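Local structure of alanine racemase (Oenococcus oeni PSU-1, 3HUR) at residues D42-G47 against Q345-E350; P108-L113 against A141-A146; V162-A167 against R185-L190; A204-C209 against G226-G231. The protein belongs to the alanine racemase family, whose subunits join an N-terminal TIM-barrel domain to a C-terminal domain rich in beta strands. One frame throughout, in Å; residues are numbered along the deposited sequence.

Contact 1 of 4, residues D42-G47 against Q345-E350; sequences DGYGLG and QITVEE. With SO4 (sulfate ion), chain D.
The backbone N-H of Asp-42 gives a 2.7 Å hydrogen bond to O4 of a sulfate ion, at the start of the turn that presents Tyr-44 and Leu-46 to Ile-346 and Thr-347. Here a glycine-rich loop of the N-terminal TIM barrel meets the strand that begins at Thr-347, in the sequence range of the C-terminal domain. Arg-8 of the second subunit and Asn-68 also hold the sulfate. Residues 42-45 all have positive phi and form a left-handed turn, a shape that glycine enters most easily, which suits Gly-43 and Gly-45. Gly-43 further sits where the backbone of Gly-47 leaves no room for a side chain. The turn is closed by Gly-47 N to Asp-42 O at 2.8 Å and by Leu-46 N to Gly-43 O at 3.0 Å.

Across the contact no hydrogen bond forms, and apolar groups do the work. Thr-347 brings its methyl to the edge of the Tyr-44 ring, near the ring plane, with CG2 3.8 Å from CD2. The two aliphatic side chains of Leu-46 and Ile-346 meet at about a right angle, and Phe-251 touches both. Because chi2 of Ile-346 is extended (174°), its CD1 lies against the broad side of the Leu-46 isopropyl group, 3.9 Å from CG and from CD1 and 4.0 Å from CD2, and also rests 3.6 Å from Tyr-44 O.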
loop_
_atom_site.group_PDB
_atom_site.type_symbol
_atom_site.label_atom_id
_atom_site.label_comp_id
_atom_site.label_asym_id
_atom_site.label_seq_id
_atom_site.Cartn_x
_atom_site.Cartn_y
_atom_site.Cartn_z
ATOM N N ASP A 42 14.037 13.969 15.133
ATOM C CA ASP A 42 14.168 13.218 16.356
ATOM C C ASP A 42 15.271 12.213 16.280
ATOM O O ASP A 42 15.055 10.998 16.500
ATOM C CB ASP A 42 12.819 12.535 16.702
ATOM C CG ASP A 42 12.767 11.990 18.143
ATOM O OD1 ASP A 42 11.869 11.153 18.391
ATOM O OD2 ASP A 42 13.588 12.393 19.019
ATOM N N GLY A 43 16.459 12.701 15.950
ATOM C CA GLY A 43 17.642 11.847 15.939
ATOM C C GLY A 43 17.549 10.837 14.857
ATOM O O GLY A 43 17.886 9.684 15.024
ATOM N N TYR A 44 17.057 11.285 13.731
ATOM C CA TYR A 44 16.895 10.422 12.556
ATOM C C TYR A 44 15.988 9.316 12.918
ATOM O O TYR A 44 16.254 8.199 12.644
ATOM C CB TYR A 44 18.255 9.934 12.017
ATOM C CG TYR A 44 18.986 11.096 11.466
ATOM C CD1 TYR A 44 19.899 11.801 12.230
ATOM C CD2 TYR A 44 18.681 11.569 10.223
ATOM C CE1 TYR A 44 20.564 12.929 11.709
ATOM C CE2 TYR A 44 19.303 12.680 9.700
ATOM C CZ TYR A 44 20.255 13.355 10.445
ATOM O OH TYR A 44 20.843 14.487 9.898
ATOM N N GLY A 45 14.904 9.666 13.572
ATOM C CA GLY A 45 13.960 8.679 14.050
ATOM C C GLY A 45 14.467 7.672 15.065
ATOM O O GLY A 45 13.823 6.652 15.259
ATOM N N LEU A 46 15.578 7.972 15.725
ATOM C CA LEU A 46 16.147 7.078 16.738
ATOM C C LEU A 46 16.129 7.686 18.127
ATOM O O LEU A 46 16.325 6.960 19.115
ATOM C CB LEU A 46 17.589 6.675 16.396
ATOM C CG LEU A 46 17.750 5.961 15.070
ATOM C CD1 LEU A 46 19.138 5.415 14.961
ATOM C CD2 LEU A 46 16.724 4.857 14.925
ATOM N N GLY A 47 15.915 9.000 18.219
ATOM C CA GLY A 47 15.675 9.651 19.502
ATOM C C GLY A 47 16.705 10.722 19.786
ATOM O O GLY A 47 17.809 10.449 20.125
ATOM N N GLN A 345 18.920 3.502 4.080
ATOM C CA GLN A 345 18.521 4.704 4.815
ATOM C C GLN A 345 17.350 4.420 5.810
ATOM O O GLN A 345 16.537 3.559 5.580
ATOM C CB GLN A 345 18.068 5.835 3.876
ATOM C CG GLN A 345 18.836 6.024 2.586
ATOM C CD GLN A 345 20.119 6.839 2.747
ATOM O OE1 GLN A 345 20.158 8.033 2.416
ATOM N NE2 GLN A 345 21.162 6.196 3.270
ATOM N N ILE A 346 17.305 5.197 6.892
ATOM C CA ILE A 346 16.227 5.123 7.846
ATOM C C ILE A 346 15.420 6.397 7.856
ATOM O O ILE A 346 14.466 6.500 8.605
ATOM C CB ILE A 346 16.706 4.729 9.224
ATOM C CG1 ILE A 346 17.724 5.731 9.772
ATOM C CG2 ILE A 346 17.270 3.351 9.179
ATOM C CD1 ILE A 346 18.132 5.482 11.185
ATOM N N THR A 347 15.757 7.331 6.959
ATOM C CA THR A 347 14.991 8.582 6.792
ATOM C C THR A 347 14.825 8.908 5.345
ATOM O O THR A 347 15.610 8.481 4.528
ATOM C CB THR A 347 15.691 9.788 7.440
ATOM O OG1 THR A 347 17.078 9.707 7.167
ATOM C CG2 THR A 347 15.529 9.814 8.940
ATOM N N VAL A 348 13.798 9.693 5.047
ATOM C CA VAL A 348 13.548 10.239 3.737
ATOM C C VAL A 348 13.388 11.748 3.941
ATOM O O VAL A 348 12.803 12.177 4.913
ATOM C CB VAL A 348 12.265 9.623 3.040
ATOM C CG1 VAL A 348 10.993 9.804 3.914
ATOM C CG2 VAL A 348 11.993 10.230 1.630
ATOM N N GLU A 349 13.902 12.527 3.000
ATOM C CA GLU A 349 13.782 13.975 2.978
ATOM C C GLU A 349 13.015 14.494 1.758
ATOM O O GLU A 349 13.218 14.030 0.668
ATOM C CB GLU A 349 15.182 14.565 2.932
ATOM C CG GLU A 349 15.237 16.094 2.967
ATOM C CD GLU A 349 16.540 16.584 3.559
ATOM O OE1 GLU A 349 17.505 15.781 3.561
ATOM O OE2 GLU A 349 16.590 17.723 4.056
ATOM N N GLU A 350 12.202 15.515 1.960
ATOM C CA GLU A 350 11.338 16.095 0.941
ATOM C C GLU A 350 11.553 17.611 1.064
ATOM O O GLU A 350 11.402 18.142 2.147
ATOM C CB GLU A 350 9.890 15.688 1.304
ATOM C CG GLU A 350 8.672 16.231 0.461
ATOM C CD GLU A 350 7.303 15.466 0.798
ATOM O OE1 GLU A 350 6.973 15.243 1.999
ATOM O OE2 GLU A 350 6.552 15.063 -0.146
HETATM S S SO4 D . 12.609 17.437 15.418
HETATM O O1 SO4 D . 11.703 16.617 14.633
HETATM O O2 SO4 D . 13.352 18.464 14.631
HETATM O O3 SO4 D . 11.750 18.002 16.458
HETATM O O4 SO4 D . 13.571 16.503 16.024
#

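Contact 2 of 4, residues P108-L113 against A141-A146; sequences PSLAWL and ADEISA
In the outer helical layer of the TIM barrel, the first turn of helix 110-114 lies against the start of helix 141-153, and Leu-110 makes the whole contact with Glu-143 and Ala-146. Its forked end straddles the methyl of Ala-146: CD1 and CD2 each come to 3.9 Å from Ala-146 CB. The small alanine suits this place, since it lets the branched leucine come close to the neighbouring helix backbone. CD1 also approaches the main chain, 3.7 Å from Glu-143 O, while CD2 lies 4.2 Å from Glu-143 CG, so that the glutamate contributes the aliphatic part of its chain. With CG of Leu-110 anti to the backbone N (chi1 -170°), the side chain extends across to the second helix.

These helices follow the consecutive barrel strands 103-107 and 123-128, and they pack side by side on the outside of the barrel. Leu-110 continues onto Ala-147, which Leu-113 also touches. Trp-112 instead turns back to Ile-105 and Ile-107 of strand 103-107, with Pro-108 CD lying over one face of its indole.

Each helix start has its own polar fittings. Ser-109 is the N-cap of the first: its OG accepts from Trp-112 N at 3.1 Å, with a fairly straight N-H...O angle of 163°. In the second, Asp-142 O takes two donors, Ala-146 N at 2.8 Å in the regular helical bond and Ser-145 OG at 3.2 Å, the hydroxyl tilted 31° from the carbonyl plane.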
loop_
_atom_site.group_PDB
_atom_site.type_symbol
_atom_site.label_atom_id
_atom_site.label_comp_id
_atom_site.label_asym_id
_atom_site.label_seq_id
_atom_site.Cartn_x
_atom_site.Cartn_y
_atom_site.Cartn_z
ATOM N N PRO A 108 20.555 34.861 7.923
ATOM C CA PRO A 108 20.024 34.467 6.645
ATOM C C PRO A 108 20.328 35.414 5.504
ATOM O O PRO A 108 20.273 34.991 4.342
ATOM C CB PRO A 108 18.516 34.460 6.912
ATOM C CG PRO A 108 18.338 35.566 7.835
ATOM C CD PRO A 108 19.517 35.472 8.762
ATOM N N SER A 109 20.591 36.687 5.832
ATOM C CA SER A 109 20.719 37.769 4.836
ATOM C C SER A 109 21.339 39.023 5.462
ATOM O O SER A 109 21.155 39.254 6.653
ATOM C CB SER A 109 19.335 38.131 4.255
ATOM O OG SER A 109 18.706 39.134 5.037
ATOM N N LEU A 110 22.021 39.843 4.650
ATOM C CA LEU A 110 22.524 41.145 5.116
ATOM C C LEU A 110 21.418 42.038 5.664
ATOM O O LEU A 110 21.580 42.669 6.714
ATOM C CB LEU A 110 23.310 41.897 4.027
ATOM C CG LEU A 110 24.078 43.147 4.523
ATOM C CD1 LEU A 110 25.168 42.761 5.494
ATOM C CD2 LEU A 110 24.662 43.953 3.364
ATOM N N ALA A 111 20.287 42.087 4.984
ATOM C CA ALA A 111 19.157 42.890 5.492
ATOM C C ALA A 111 18.817 42.560 6.973
ATOM O O ALA A 111 18.665 43.461 7.826
ATOM C CB ALA A 111 17.936 42.710 4.591
ATOM N N TRP A 112 18.747 41.262 7.263
ATOM C CA TRP A 112 18.417 40.757 8.603
ATOM C C TRP A 112 19.360 41.308 9.670
ATOM O O TRP A 112 18.930 41.672 10.754
ATOM C CB TRP A 112 18.445 39.207 8.594
ATOM C CG TRP A 112 18.096 38.546 9.916
ATOM C CD1 TRP A 112 16.890 38.027 10.276
ATOM C CD2 TRP A 112 18.967 38.348 11.041
ATOM N NE1 TRP A 112 16.956 37.521 11.543
ATOM C CE2 TRP A 112 18.214 37.715 12.040
ATOM C CE3 TRP A 112 20.299 38.672 11.308
ATOM C CZ2 TRP A 112 18.747 37.382 13.268
ATOM C CZ3 TRP A 112 20.824 38.340 12.530
ATOM C CH2 TRP A 112 20.053 37.697 13.493
ATOM N N LEU A 113 20.654 41.340 9.356
ATOM C CA LEU A 113 21.701 41.865 10.276
ATOM C C LEU A 113 21.611 43.358 10.460
ATOM O O LEU A 113 21.790 43.854 11.556
ATOM C CB LEU A 113 23.109 41.563 9.753
ATOM C CG LEU A 113 23.890 40.424 10.390
ATOM C CD1 LEU A 113 25.315 40.383 9.800
ATOM C CD2 LEU A 113 23.912 40.578 11.897
ATOM N N ALA A 141 30.664 38.585 -2.180
ATOM C CA ALA A 141 31.844 38.831 -1.361
ATOM C C ALA A 141 31.744 40.146 -0.603
ATOM O O ALA A 141 32.199 40.236 0.532
ATOM C CB ALA A 141 33.109 38.801 -2.232
ATOM N N ASP A 142 31.126 41.151 -1.215
ATOM C CA ASP A 142 30.994 42.467 -0.567
ATOM C C ASP A 142 29.973 42.454 0.591
ATOM O O ASP A 142 30.205 43.060 1.649
ATOM C CB ASP A 142 30.685 43.580 -1.592
ATOM C CG ASP A 142 29.404 43.321 -2.402
ATOM O OD1 ASP A 142 28.728 44.315 -2.761
ATOM O OD2 ASP A 142 29.076 42.137 -2.679
ATOM N N GLU A 143 28.866 41.739 0.404
ATOM C CA GLU A 143 27.865 41.555 1.470
ATOM C C GLU A 143 28.432 40.818 2.702
ATOM O O GLU A 143 28.075 41.134 3.848
ATOM C CB GLU A 143 26.641 40.824 0.918
ATOM C CG GLU A 143 25.752 41.652 -0.037
ATOM C CD GLU A 143 24.409 40.954 -0.316
ATOM O OE1 GLU A 143 24.340 39.703 -0.153
ATOM O OE2 GLU A 143 23.419 41.638 -0.679
ATOM N N ILE A 144 29.337 39.871 2.470
ATOM C CA ILE A 144 29.934 39.127 3.564
ATOM C C ILE A 144 30.789 40.066 4.396
ATOM O O ILE A 144 30.653 40.102 5.617
ATOM C CB ILE A 144 30.743 37.916 3.063
ATOM C CG1 ILE A 144 29.791 36.866 2.483
ATOM C CG2 ILE A 144 31.590 37.303 4.177
ATOM C CD1 ILE A 144 30.397 35.994 1.391
ATOM N N SER A 145 31.643 40.866 3.745
ATOM C CA SER A 145 32.449 41.828 4.505
ATOM C C SER A 145 31.589 42.942 5.106
ATOM O O SER A 145 31.872 43.389 6.207
ATOM C CB SER A 145 33.644 42.385 3.705
ATOM O OG SER A 145 33.227 43.101 2.574
ATOM N N ALA A 146 30.519 43.366 4.442
ATOM C CA ALA A 146 29.579 44.280 5.114
ATOM C C ALA A 146 29.122 43.633 6.400
ATOM O O ALA A 146 29.132 44.259 7.461
ATOM C CB ALA A 146 28.413 44.606 4.264
#

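Contact 3 of 4, residues V162-A167 against R185-L190; sequences VYTHFA and RRWQEL
Trp-187 sets the rim of its six-membered ring (CE3, CZ3, CH2) against the Thr-164 side chain and the main chain of Tyr-163 and Val-162, joining helix 174-191 to strand 157-163 within one beta-alpha-beta unit of the TIM barrel. The broad ring suits a place where one helical residue must cover three positions of the chain. The first torsion of Trp-187 (167°, CG anti to N) carries the ring off the helix until CE3 meets the methyl of Thr-164, CG2 being 3.6 Å away, and CZ3 lies 3.9 Å from Tyr-163 C. At the far end CH2 approaches Val-162 O, which sits in the plane of the ring at its edge. Phe-201, on the next strand of the unit, meets the same ring edge-to-face.

Thr-164 is two-sided. Its methyl serves the indole, whereas OG1, anti to the backbone N (chi1 -163°), is hydrogen-bonded to Ile-129 O and to the hydroxyl of Thr-131, so the buried polar group is satisfied. Tyr-163 starts away from the helix and bonds Thr-106 through its OH. On the exposed side of the helix, Arg-185 NH1 and Glu-189 OE2, one turn apart, form a salt bridge of 2.8 Å.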
loop_
_atom_site.group_PDB
_atom_site.type_symbol
_atom_site.label_atom_id
_atom_site.label_comp_id
_atom_site.label_asym_id
_atom_site.label_seq_id
_atom_site.Cartn_x
_atom_site.Cartn_y
_atom_site.Cartn_z
ATOM N N VAL A 162 31.216 30.145 10.493
ATOM C CA VAL A 162 31.007 30.573 9.133
ATOM C C VAL A 162 31.041 29.284 8.372
ATOM O O VAL A 162 32.035 28.538 8.461
ATOM C CB VAL A 162 32.133 31.488 8.603
ATOM C CG1 VAL A 162 31.864 31.847 7.138
ATOM C CG2 VAL A 162 32.258 32.720 9.468
ATOM N N TYR A 163 29.968 29.001 7.631
ATOM C CA TYR A 163 29.723 27.628 7.213
ATOM C C TYR A 163 29.035 27.492 5.865
ATOM O O TYR A 163 28.372 28.409 5.394
ATOM C CB TYR A 163 28.887 26.900 8.290
ATOM C CG TYR A 163 27.420 27.214 8.234
ATOM C CD1 TYR A 163 26.944 28.400 8.725
ATOM C CD2 TYR A 163 26.522 26.347 7.627
ATOM C CE1 TYR A 163 25.618 28.741 8.625
ATOM C CE2 TYR A 163 25.168 26.662 7.549
ATOM C CZ TYR A 163 24.721 27.863 8.068
ATOM O OH TYR A 163 23.383 28.221 7.997
ATOM N N THR A 164 29.209 26.305 5.274
ATOM C CA THR A 164 28.526 25.906 4.042
ATOM C C THR A 164 28.435 24.385 4.017
ATOM O O THR A 164 28.980 23.708 4.880
ATOM C CB THR A 164 29.368 26.331 2.803
ATOM O OG1 THR A 164 28.571 26.321 1.613
ATOM C CG2 THR A 164 30.576 25.394 2.605
ATOM N N HIS A 165 27.836 23.822 2.985
ATOM C CA HIS A 165 28.037 22.370 2.752
ATOM C C HIS A 165 27.861 22.089 1.291
ATOM O O HIS A 165 27.196 22.863 0.575
ATOM C CB HIS A 165 26.978 21.537 3.477
ATOM C CG HIS A 165 25.617 21.727 2.895
ATOM N ND1 HIS A 165 25.013 20.775 2.111
ATOM C CD2 HIS A 165 24.809 22.817 2.873
ATOM C CE1 HIS A 165 23.857 21.250 1.674
ATOM N NE2 HIS A 165 23.719 22.492 2.112
ATOM N N PHE A 166 28.361 20.925 0.909
ATOM C CA PHE A 166 28.435 20.487 -0.459
ATOM C C PHE A 166 27.285 19.536 -0.764
ATOM O O PHE A 166 27.173 18.506 -0.158
ATOM C CB PHE A 166 29.808 19.813 -0.694
ATOM C CG PHE A 166 30.966 20.764 -0.475
ATOM C CD1 PHE A 166 31.344 21.670 -1.470
ATOM C CD2 PHE A 166 31.626 20.825 0.736
ATOM C CE1 PHE A 166 32.371 22.606 -1.250
ATOM C CE2 PHE A 166 32.664 21.737 0.941
ATOM C CZ PHE A 166 33.036 22.623 -0.064
ATOM N N ALA A 167 26.447 19.899 -1.726
ATOM C CA ALA A 167 25.331 19.083 -2.147
ATOM C C ALA A 167 25.706 17.769 -2.802
ATOM O O ALA A 167 24.942 16.812 -2.726
ATOM C CB ALA A 167 24.466 19.858 -3.079
ATOM N N ARG A 185 35.097 26.405 -5.281
ATOM C CA ARG A 185 35.569 27.677 -5.851
ATOM C C ARG A 185 34.800 28.818 -5.162
ATOM O O ARG A 185 35.422 29.714 -4.552
ATOM C CB ARG A 185 35.504 27.664 -7.413
ATOM C CG ARG A 185 35.326 29.020 -8.208
ATOM C CD ARG A 185 36.440 29.197 -9.236
ATOM N NE ARG A 185 36.074 29.449 -10.643
ATOM C CZ ARG A 185 36.400 30.539 -11.374
ATOM N NH1 ARG A 185 37.047 31.594 -10.854
ATOM N NH2 ARG A 185 36.031 30.596 -12.654
ATOM N N ARG A 186 33.470 28.743 -5.188
ATOM C CA ARG A 186 32.661 29.792 -4.568
ATOM C C ARG A 186 32.982 30.020 -3.085
ATOM O O ARG A 186 33.083 31.167 -2.643
ATOM C CB ARG A 186 31.181 29.502 -4.749
ATOM C CG ARG A 186 30.586 30.036 -6.058
ATOM C CD ARG A 186 29.698 28.937 -6.650
ATOM N NE ARG A 186 28.919 29.348 -7.825
ATOM C CZ ARG A 186 27.901 28.645 -8.341
ATOM N NH1 ARG A 186 27.505 27.488 -7.793
ATOM N NH2 ARG A 186 27.270 29.100 -9.413
ATOM N N TRP A 187 33.148 28.941 -2.320
ATOM C CA TRP A 187 33.520 29.069 -0.912
ATOM C C TRP A 187 34.750 29.975 -0.776
ATOM O O TRP A 187 34.730 30.980 -0.066
ATOM C CB TRP A 187 33.779 27.690 -0.302
ATOM C CG TRP A 187 34.451 27.725 1.020
ATOM C CD1 TRP A 187 35.773 27.463 1.281
ATOM C CD2 TRP A 187 33.847 28.023 2.285
ATOM N NE1 TRP A 187 36.018 27.569 2.632
ATOM C CE2 TRP A 187 34.854 27.923 3.266
ATOM C CE3 TRP A 187 32.548 28.352 2.686
ATOM C CZ2 TRP A 187 34.604 28.164 4.608
ATOM C CZ3 TRP A 187 32.302 28.594 4.016
ATOM C CH2 TRP A 187 33.323 28.498 4.965
ATOM N N GLN A 188 35.803 29.605 -1.493
ATOM C CA GLN A 188 37.058 30.356 -1.509
ATOM C C GLN A 188 36.883 31.779 -2.045
ATOM O O GLN A 188 37.256 32.736 -1.391
ATOM C CB GLN A 188 38.083 29.600 -2.327
ATOM C CG GLN A 188 38.525 28.270 -1.723
ATOM C CD GLN A 188 39.404 27.538 -2.668
ATOM O OE1 GLN A 188 39.559 27.985 -3.785
ATOM N NE2 GLN A 188 39.979 26.404 -2.252
ATOM N N GLU A 189 36.240 31.944 -3.179
ATOM C CA GLU A 189 35.989 33.302 -3.669
ATOM C C GLU A 189 35.298 34.144 -2.624
ATOM O O GLU A 189 35.573 35.347 -2.474
ATOM C CB GLU A 189 35.173 33.296 -4.964
ATOM C CG GLU A 189 36.003 32.801 -6.180
ATOM C CD GLU A 189 35.186 32.646 -7.458
ATOM O OE1 GLU A 189 33.925 32.633 -7.388
ATOM O OE2 GLU A 189 35.826 32.515 -8.531
ATOM N N LEU A 190 34.400 33.504 -1.879
ATOM C CA LEU A 190 33.553 34.216 -0.948
ATOM C C LEU A 190 34.172 34.411 0.429
ATOM O O LEU A 190 33.758 35.328 1.137
ATOM C CB LEU A 190 32.194 33.526 -0.854
ATOM C CG LEU A 190 31.248 33.728 -2.046
ATOM C CD1 LEU A 190 30.054 32.747 -1.858
ATOM C CD2 LEU A 190 30.760 35.199 -2.201
#

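Contact 4 of 4, residues A204-C209 against G226-G231; sequences ANSATC and GQLISG. With SO4 (sulfate ion), chain B.
Hydrogen bonding links the two segments through the hydroxyl of Ser-206, whose OG accepts from Leu-228 N at 3.3 Å with an N-H...O angle of 154°. The same OG gives its proton to O4 of a sulfate ion, though the modelled distance is so short that its exact value is doubtful. O4 also receives weak bonds of 3.1 Å from Ser-206 N and Gly-226 N. Gln-227 N makes a straighter bond to another oxygen of the ion, O1, at 3.3 Å (170°). Gly-226, having no side chain, leaves room for O3.

Capping bonds hold the helix that begins at Ser-206. Asn-205 is its N-cap, with OD1 gripped twice by Thr-208: the backbone N donates at 2.8 Å almost in line with the side-chain C=O, and the hydroxyl OG1, also 2.8 Å away, comes from above the carbonyl plane. With the backbone N-H of Ser-206 turned to the ion, the partial positive charge of the helix N-terminus would probably favour an anion here.

Apolar packing is slight. Leu-228 CD2 lies 3.7 Å from Ser-206 CB, and Ile-26 of helix 16-30 touches the leucine as well.

Since the segments follow barrel strands 201-202 and 222-223, the seventh and eighth in the chain, backbone N-H groups and a serine meeting an anion here are consistent with the standard phosphate-binding site of TIM barrels.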
loop_
_atom_site.group_PDB
_atom_site.type_symbol
_atom_site.label_atom_id
_atom_site.label_comp_id
_atom_site.label_asym_id
_atom_site.label_seq_id
_atom_site.Cartn_x
_atom_site.Cartn_y
_atom_site.Cartn_z
ATOM N N ALA A 204 32.068 20.555 6.448
ATOM C CA ALA A 204 31.853 19.129 6.164
ATOM C C ALA A 204 30.564 18.537 6.735
ATOM O O ALA A 204 30.445 18.344 7.956
ATOM C CB ALA A 204 33.019 18.346 6.682
ATOM N N ASN A 205 29.623 18.204 5.844
ATOM C CA ASN A 205 28.470 17.335 6.197
ATOM C C ASN A 205 28.955 15.910 6.204
ATOM O O ASN A 205 30.159 15.681 6.173
ATOM C CB ASN A 205 27.299 17.515 5.237
ATOM C CG ASN A 205 27.621 17.056 3.829
ATOM O OD1 ASN A 205 28.620 16.352 3.589
ATOM N ND2 ASN A 205 26.771 17.454 2.878
ATOM N N SER A 206 28.034 14.947 6.294
ATOM C CA SER A 206 28.412 13.544 6.498
ATOM C C SER A 206 29.235 13.031 5.342
ATOM O O SER A 206 30.203 12.296 5.511
ATOM C CB SER A 206 27.161 12.649 6.648
ATOM O OG SER A 206 26.605 12.647 7.966
ATOM N N ALA A 207 28.778 13.366 4.158
ATOM C CA ALA A 207 29.335 12.839 2.934
ATOM C C ALA A 207 30.765 13.445 2.712
ATOM O O ALA A 207 31.726 12.724 2.386
ATOM C CB ALA A 207 28.370 13.156 1.756
ATOM N N THR A 208 30.884 14.750 2.963
ATOM C CA THR A 208 32.136 15.411 2.932
ATOM C C THR A 208 33.063 14.746 3.920
ATOM O O THR A 208 34.219 14.422 3.581
ATOM C CB THR A 208 32.004 16.893 3.225
ATOM O OG1 THR A 208 30.925 17.437 2.462
ATOM C CG2 THR A 208 33.283 17.629 2.819
ATOM N N CYS A 209 32.586 14.472 5.123
ATOM C CA CYS A 209 33.460 13.822 6.103
ATOM C C CYS A 209 33.930 12.453 5.614
ATOM O O CYS A 209 35.110 12.074 5.791
ATOM C CB CYS A 209 32.762 13.673 7.472
ATOM S SG CYS A 209 32.507 15.218 8.388
ATOM N N GLY A 226 25.571 14.170 10.516
ATOM C CA GLY A 226 24.127 13.932 10.739
ATOM C C GLY A 226 23.778 12.487 10.452
ATOM O O GLY A 226 23.986 11.631 11.281
ATOM N N GLN A 227 23.312 12.203 9.255
ATOM C CA GLN A 227 22.800 10.887 8.954
ATOM C C GLN A 227 23.757 9.777 9.240
ATOM O O GLN A 227 23.321 8.627 9.446
ATOM C CB GLN A 227 22.506 10.726 7.504
ATOM C CG GLN A 227 21.392 11.463 6.978
ATOM C CD GLN A 227 20.982 10.895 5.626
ATOM O OE1 GLN A 227 20.886 11.628 4.645
ATOM N NE2 GLN A 227 20.722 9.580 5.579
ATOM N N LEU A 228 25.045 10.060 9.197
ATOM C CA LEU A 228 26.014 8.999 9.371
ATOM C C LEU A 228 26.080 8.540 10.814
ATOM O O LEU A 228 26.755 7.529 11.122
ATOM C CB LEU A 228 27.422 9.444 8.929
ATOM C CG LEU A 228 28.253 10.367 9.845
ATOM C CD1 LEU A 228 28.808 9.679 11.056
ATOM C CD2 LEU A 228 29.411 10.935 9.016
ATOM N N ILE A 229 25.471 9.305 11.713
ATOM C CA ILE A 229 25.497 8.919 13.114
ATOM C C ILE A 229 24.879 7.539 13.320
ATOM O O ILE A 229 25.326 6.778 14.151
ATOM C CB ILE A 229 24.736 9.902 13.977
ATOM C CG1 ILE A 229 25.514 11.241 14.060
ATOM C CG2 ILE A 229 24.542 9.285 15.309
ATOM C CD1 ILE A 229 24.740 12.444 14.706
ATOM N N SER A 230 23.848 7.228 12.546
ATOM C CA SER A 230 23.131 5.979 12.704
ATOM C C SER A 230 23.880 4.804 12.133
ATOM O O SER A 230 23.513 3.649 12.390
ATOM C CB SER A 230 21.783 6.069 12.030
ATOM O OG SER A 230 21.883 5.978 10.624
ATOM N N GLY A 231 24.924 5.082 11.358
ATOM C CA GLY A 231 25.745 4.021 10.782
ATOM C C GLY A 231 25.303 3.571 9.394
ATOM O O GLY A 231 25.832 2.595 8.827
HETATM S S SO4 B . 24.073 15.311 6.739
HETATM O O1 SO4 B . 23.046 14.301 6.766
HETATM O O2 SO4 B . 24.459 15.694 5.406
HETATM O O3 SO4 B . 23.533 16.519 7.290
HETATM O O4 SO4 B . 25.180 14.680 7.439
#

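Contacts 1, 3 and 4 are buried, while contact 2 lies at the surface, its centre about 31 Å from the centre of the chain. Contact 1 alone joins the ranges of both domains and encloses the other three along the chain. It touches contact 4, where Tyr-44 OH lies 3.4 Å from Gln-227 N. Contact 2 packs helix on helix and contact 3 helix on strand; they meet where Ile-144 CD1 is 3.4 Å from Leu-190 O. Contacts 3 and 4 adjoin through Asn-205 ND2 and Phe-166 O, a probable hydrogen bond. Apolar groups carry contacts 1, 2 and 3 across their segments; contact 4, by contrast, relies on polar groups around an anion.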